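Local coordinates for protein heavy metal cation tricomponent efflux pump ZneA(CzcA-like) (Cupriavidus metallidurans, PDB 4K0J) that exports zinc ions across the inner membrane in exchange for protons, as the RND pump of a three-part heavy metal efflux system, at residues Glu340-Leu353 and Met963-Leu977. Numbering follows the deposited sequence.
Sequences EGMFLVSLVLLLFL and MTATVAALGLIPAAL
M963 O takes two backbone N-H groups, from V967 N at 3.0 Å and from T966 N at 3.1 Å. Both bonds lie within the helix and satisfy this carbonyl; the M963 side chain lies against F352. M963 CG sits over one face of the F352 ring, displaced toward the rim. This CH-pi contact measures 4.0 Å from M963 CG to the ring centroid, 26° off the ring normal. M963 SD approaches the same ring obliquely, as a Met-aromatic contact, and also meets L353 CD2.

The axes of 340-353 and 963-970 run nearly antiparallel, at 162°, and come within 8.8 Å. Midway, V348 reaches between T966, V967 and L970. Its chi1 of -180° sets CG1 anti to the backbone N and places both methyls against the other helix. T966 CG2 touches both, at 3.6 Å from V348 CG1. V967 CG1 also meets V348 CG1, and V348 CG2 lies 3.6 Å from L970 CD1. V345 and V967 cross at about a right angle, with V345 CG1 3.7 Å from V967 CG1. The hydroxyl of T966 is bonded to L962 O, within its own helix, and its methyl is what V348 meets.

Beyond V967 the backbones come close. G341 CA and G971 CA are 4.2 Å apart, with no side chain between them. P974 then sets CG against the backbone of G341 and CB against E340 CB, while L344 CD1 comes up against P974 CD.

Both segments belong to predicted transmembrane helices of the RND fold. Helix 399-411 lies alongside, touching L349, L353 and V967. No hydrogen bond crosses between the two segments. Their association therefore rests on apolar side-chain packing, the CH-pi and Met-aromatic contacts of M963 with F352, and close backbone approach at the glycines.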
loop_
_atom_site.group_PDB
_atom_site.type_symbol
_atom_site.label_atom_id
_atom_site.label_comp_id
_atom_site.label_asym_id
_atom_site.label_seq_id
_atom_site.Cartn_x
_atom_site.Cartn_y
_atom_site.Cartn_z
ATOM N N GLU C 340 -13.969 39.883 -16.706
ATOM C CA GLU C 340 -15.199 40.611 -17.014
ATOM C C GLU C 340 -16.123 40.706 -15.800
ATOM O O GLU C 340 -16.692 41.766 -15.522
ATOM C CB GLU C 340 -15.933 39.970 -18.195
ATOM C CG GLU C 340 -15.200 40.088 -19.523
ATOM C CD GLU C 340 -15.921 39.384 -20.658
ATOM O OE1 GLU C 340 -17.163 39.258 -20.590
ATOM O OE2 GLU C 340 -15.246 38.953 -21.617
ATOM N N GLY C 341 -16.264 39.597 -15.077
ATOM C CA GLY C 341 -17.065 39.578 -13.865
ATOM C C GLY C 341 -16.529 40.550 -12.836
ATOM O O GLY C 341 -17.286 41.304 -12.221
ATOM N N MET C 342 -15.211 40.532 -12.663
ATOM C CA MET C 342 -14.526 41.445 -11.755
ATOM C C MET C 342 -14.863 42.904 -12.071
ATOM O O MET C 342 -15.420 43.626 -11.234
ATOM C CB MET C 342 -13.015 41.227 -11.854
ATOM C CG MET C 342 -12.191 42.004 -10.850
ATOM S SD MET C 342 -12.475 41.449 -9.164
ATOM C CE MET C 342 -11.150 42.295 -8.302
ATOM N N PHE C 343 -14.535 43.326 -13.289
ATOM C CA PHE C 343 -14.751 44.713 -13.696
ATOM C C PHE C 343 -16.219 45.131 -13.655
ATOM O O PHE C 343 -16.527 46.289 -13.388
ATOM C CB PHE C 343 -14.155 44.975 -15.082
ATOM C CG PHE C 343 -12.674 45.226 -15.063
ATOM C CD1 PHE C 343 -11.781 44.179 -14.889
ATOM C CD2 PHE C 343 -12.173 46.508 -15.220
ATOM C CE1 PHE C 343 -10.417 44.408 -14.870
ATOM C CE2 PHE C 343 -10.810 46.742 -15.203
ATOM C CZ PHE C 343 -9.931 45.691 -15.028
ATOM N N LEU C 344 -17.122 44.190 -13.917
ATOM C CA LEU C 344 -18.548 44.487 -13.827
ATOM C C LEU C 344 -18.991 44.705 -12.382
ATOM O O LEU C 344 -19.741 45.639 -12.092
ATOM C CB LEU C 344 -19.381 43.387 -14.487
ATOM C CG LEU C 344 -19.438 43.443 -16.014
ATOM C CD1 LEU C 344 -20.068 42.180 -16.577
ATOM C CD2 LEU C 344 -20.201 44.678 -16.472
ATOM N N VAL C 345 -18.526 43.846 -11.479
ATOM C CA VAL C 345 -18.857 43.987 -10.063
ATOM C C VAL C 345 -18.326 45.311 -9.517
ATOM O O VAL C 345 -19.037 46.033 -8.813
ATOM C CB VAL C 345 -18.319 42.807 -9.222
ATOM C CG1 VAL C 345 -18.448 43.101 -7.736
ATOM C CG2 VAL C 345 -19.058 41.526 -9.577
ATOM N N SER C 346 -17.083 45.638 -9.864
ATOM C CA SER C 346 -16.505 46.916 -9.457
ATOM C C SER C 346 -17.245 48.091 -10.088
ATOM O O SER C 346 -17.365 49.154 -9.480
ATOM C CB SER C 346 -15.017 46.983 -9.797
ATOM O OG SER C 346 -14.268 46.162 -8.924
ATOM N N LEU C 347 -17.739 47.899 -11.307
ATOM C CA LEU C 347 -18.565 48.910 -11.958
ATOM C C LEU C 347 -19.825 49.152 -11.135
ATOM O O LEU C 347 -20.254 50.296 -10.964
ATOM C CB LEU C 347 -18.935 48.479 -13.378
ATOM C CG LEU C 347 -18.381 49.333 -14.519
ATOM C CD1 LEU C 347 -18.898 50.759 -14.415
ATOM C CD2 LEU C 347 -16.859 49.304 -14.527
ATOM N N VAL C 348 -20.405 48.072 -10.618
ATOM C CA VAL C 348 -21.584 48.178 -9.764
ATOM C C VAL C 348 -21.278 48.916 -8.462
ATOM O O VAL C 348 -22.023 49.815 -8.066
ATOM C CB VAL C 348 -22.179 46.803 -9.425
ATOM C CG1 VAL C 348 -23.401 46.970 -8.538
ATOM C CG2 VAL C 348 -22.543 46.060 -10.688
ATOM N N LEU C 349 -20.188 48.536 -7.798
ATOM C CA LEU C 349 -19.779 49.197 -6.558
ATOM C C LEU C 349 -19.540 50.695 -6.764
ATOM O O LEU C 349 -19.946 51.524 -5.942
ATOM C CB LEU C 349 -18.515 48.547 -5.993
ATOM C CG LEU C 349 -18.630 47.100 -5.514
ATOM C CD1 LEU C 349 -17.254 46.535 -5.199
ATOM C CD2 LEU C 349 -19.537 47.009 -4.301
ATOM N N LEU C 350 -18.885 51.028 -7.872
ATOM C CA LEU C 350 -18.584 52.413 -8.217
ATOM C C LEU C 350 -19.862 53.202 -8.471
ATOM O O LEU C 350 -20.041 54.297 -7.939
ATOM C CB LEU C 350 -17.694 52.465 -9.460
ATOM C CG LEU C 350 -16.925 53.765 -9.699
ATOM C CD1 LEU C 350 -15.758 53.862 -8.734
ATOM C CD2 LEU C 350 -16.445 53.860 -11.138
ATOM N N LEU C 351 -20.748 52.640 -9.288
ATOM C CA LEU C 351 -22.018 53.285 -9.611
ATOM C C LEU C 351 -22.907 53.458 -8.381
ATOM O O LEU C 351 -23.690 54.406 -8.299
ATOM C CB LEU C 351 -22.759 52.491 -10.691
ATOM C CG LEU C 351 -22.213 52.626 -12.114
ATOM C CD1 LEU C 351 -22.692 51.486 -13.001
ATOM C CD2 LEU C 351 -22.617 53.968 -12.701
ATOM N N PHE C 352 -22.778 52.545 -7.422
ATOM C CA PHE C 352 -23.637 52.558 -6.242
ATOM C C PHE C 352 -23.129 53.463 -5.124
ATOM O O PHE C 352 -23.794 54.433 -4.763
ATOM C CB PHE C 352 -23.869 51.137 -5.721
ATOM C CG PHE C 352 -25.191 50.554 -6.136
ATOM C CD1 PHE C 352 -25.347 49.975 -7.384
ATOM C CD2 PHE C 352 -26.278 50.594 -5.280
ATOM C CE1 PHE C 352 -26.566 49.442 -7.768
ATOM C CE2 PHE C 352 -27.499 50.063 -5.658
ATOM C CZ PHE C 352 -27.642 49.487 -6.904
ATOM N N LEU C 353 -21.958 53.145 -4.576
ATOM C CA LEU C 353 -21.421 53.908 -3.448
ATOM C C LEU C 353 -21.103 55.356 -3.821
ATOM O O LEU C 353 -21.233 56.259 -2.993
ATOM C CB LEU C 353 -20.173 53.232 -2.876
ATOM C CG LEU C 353 -20.336 51.800 -2.366
ATOM C CD1 LEU C 353 -19.025 51.300 -1.783
ATOM C CD2 LEU C 353 -21.457 51.703 -1.344
ATOM N N MET C 963 -28.176 46.232 -4.206
ATOM C CA MET C 963 -26.741 46.215 -4.457
ATOM C C MET C 963 -26.220 44.785 -4.498
ATOM O O MET C 963 -25.556 44.380 -5.460
ATOM C CB MET C 963 -26.010 47.023 -3.383
ATOM C CG MET C 963 -24.715 47.663 -3.846
ATOM S SD MET C 963 -24.132 48.947 -2.721
ATOM C CE MET C 963 -23.970 48.012 -1.203
ATOM N N THR C 964 -26.541 44.024 -3.456
ATOM C CA THR C 964 -26.169 42.615 -3.381
ATOM C C THR C 964 -26.718 41.845 -4.577
ATOM O O THR C 964 -25.991 41.105 -5.247
ATOM C CB THR C 964 -26.707 41.959 -2.099
ATOM O OG1 THR C 964 -28.127 42.137 -2.027
ATOM C CG2 THR C 964 -26.063 42.577 -0.865
ATOM N N ALA C 965 -28.008 42.036 -4.839
ATOM C CA ALA C 965 -28.701 41.345 -5.920
ATOM C C ALA C 965 -28.188 41.754 -7.294
ATOM O O ALA C 965 -28.498 41.106 -8.294
ATOM C CB ALA C 965 -30.191 41.586 -5.827
ATOM N N THR C 966 -27.421 42.837 -7.345
ATOM C CA THR C 966 -26.823 43.265 -8.601
ATOM C C THR C 966 -25.432 42.676 -8.793
ATOM O O THR C 966 -25.153 42.059 -9.822
ATOM C CB THR C 966 -26.750 44.789 -8.713
ATOM O OG1 THR C 966 -28.075 45.334 -8.650
ATOM C CG2 THR C 966 -26.111 45.185 -10.030
ATOM N N VAL C 967 -24.558 42.867 -7.808
ATOM C CA VAL C 967 -23.206 42.323 -7.911
ATOM C C VAL C 967 -23.229 40.804 -8.054
ATOM O O VAL C 967 -22.457 40.233 -8.827
ATOM C CB VAL C 967 -22.312 42.724 -6.721
ATOM C CG1 VAL C 967 -21.892 44.173 -6.840
ATOM C CG2 VAL C 967 -23.026 42.474 -5.407
ATOM N N ALA C 968 -24.128 40.153 -7.323
ATOM C CA ALA C 968 -24.225 38.703 -7.396
ATOM C C ALA C 968 -24.810 38.254 -8.733
ATOM O O ALA C 968 -24.707 37.088 -9.099
ATOM C CB ALA C 968 -25.047 38.162 -6.239
ATOM N N ALA C 969 -25.415 39.184 -9.466
ATOM C CA ALA C 969 -26.070 38.846 -10.724
ATOM C C ALA C 969 -25.348 39.414 -11.938
ATOM O O ALA C 969 -25.818 39.268 -13.064
ATOM C CB ALA C 969 -27.516 39.309 -10.710
ATOM N N LEU C 970 -24.210 40.061 -11.711
ATOM C CA LEU C 970 -23.404 40.576 -12.816
ATOM C C LEU C 970 -22.052 39.885 -12.884
ATOM O O LEU C 970 -21.331 40.008 -13.873
ATOM C CB LEU C 970 -23.221 42.094 -12.723
ATOM C CG LEU C 970 -24.450 42.944 -13.044
ATOM C CD1 LEU C 970 -24.033 44.351 -13.426
ATOM C CD2 LEU C 970 -25.281 42.314 -14.147
ATOM N N GLY C 971 -21.714 39.156 -11.828
ATOM C CA GLY C 971 -20.488 38.386 -11.812
ATOM C C GLY C 971 -20.614 37.151 -12.680
ATOM O O GLY C 971 -19.617 36.584 -13.121
ATOM N N LEU C 972 -21.852 36.741 -12.939
ATOM C CA LEU C 972 -22.102 35.513 -13.683
ATOM C C LEU C 972 -22.572 35.762 -15.112
ATOM O O LEU C 972 -22.682 34.827 -15.908
ATOM C CB LEU C 972 -23.090 34.628 -12.926
ATOM C CG LEU C 972 -22.499 34.111 -11.617
ATOM C CD1 LEU C 972 -23.463 33.193 -10.901
ATOM C CD2 LEU C 972 -21.181 33.400 -11.888
ATOM N N ILE C 973 -22.849 37.021 -15.432
ATOM C CA ILE C 973 -23.136 37.404 -16.813
ATOM C C ILE C 973 -22.006 37.039 -17.791
ATOM O O ILE C 973 -22.276 36.477 -18.855
ATOM C CB ILE C 973 -23.535 38.897 -16.943
ATOM C CG1 ILE C 973 -25.014 39.078 -16.599
ATOM C CG2 ILE C 973 -23.256 39.414 -18.348
ATOM C CD1 ILE C 973 -25.613 40.375 -17.105
ATOM N N PRO C 974 -20.738 37.340 -17.441
ATOM C CA PRO C 974 -19.687 36.904 -18.366
ATOM C C PRO C 974 -19.572 35.383 -18.424
ATOM O O PRO C 974 -19.187 34.835 -19.455
ATOM C CB PRO C 974 -18.418 37.503 -17.755
ATOM C CG PRO C 974 -18.738 37.676 -16.325
ATOM C CD PRO C 974 -20.173 38.081 -16.300
ATOM N N ALA C 975 -19.913 34.713 -17.329
ATOM C CA ALA C 975 -19.886 33.257 -17.292
ATOM C C ALA C 975 -21.034 32.686 -18.117
ATOM O O ALA C 975 -21.043 31.499 -18.451
ATOM C CB ALA C 975 -19.955 32.758 -15.859
ATOM N N ALA C 976 -21.999 33.540 -18.444
ATOM C CA ALA C 976 -23.099 33.154 -19.315
ATOM C C ALA C 976 -22.714 33.305 -20.786
ATOM O O ALA C 976 -23.571 33.233 -21.668
ATOM C CB ALA C 976 -24.338 33.970 -19.000
ATOM N N LEU C 977 -21.424 33.523 -21.039
ATOM C CA LEU C 977 -20.891 33.550 -22.400
ATOM C C LEU C 977 -20.374 32.174 -22.802
ATOM O O LEU C 977 -19.862 31.426 -21.972
ATOM C CB LEU C 977 -19.771 34.584 -22.539
ATOM C CG LEU C 977 -20.157 36.055 -22.706
ATOM C CD1 LEU C 977 -18.912 36.931 -22.724
ATOM C CD2 LEU C 977 -20.975 36.260 -23.974
#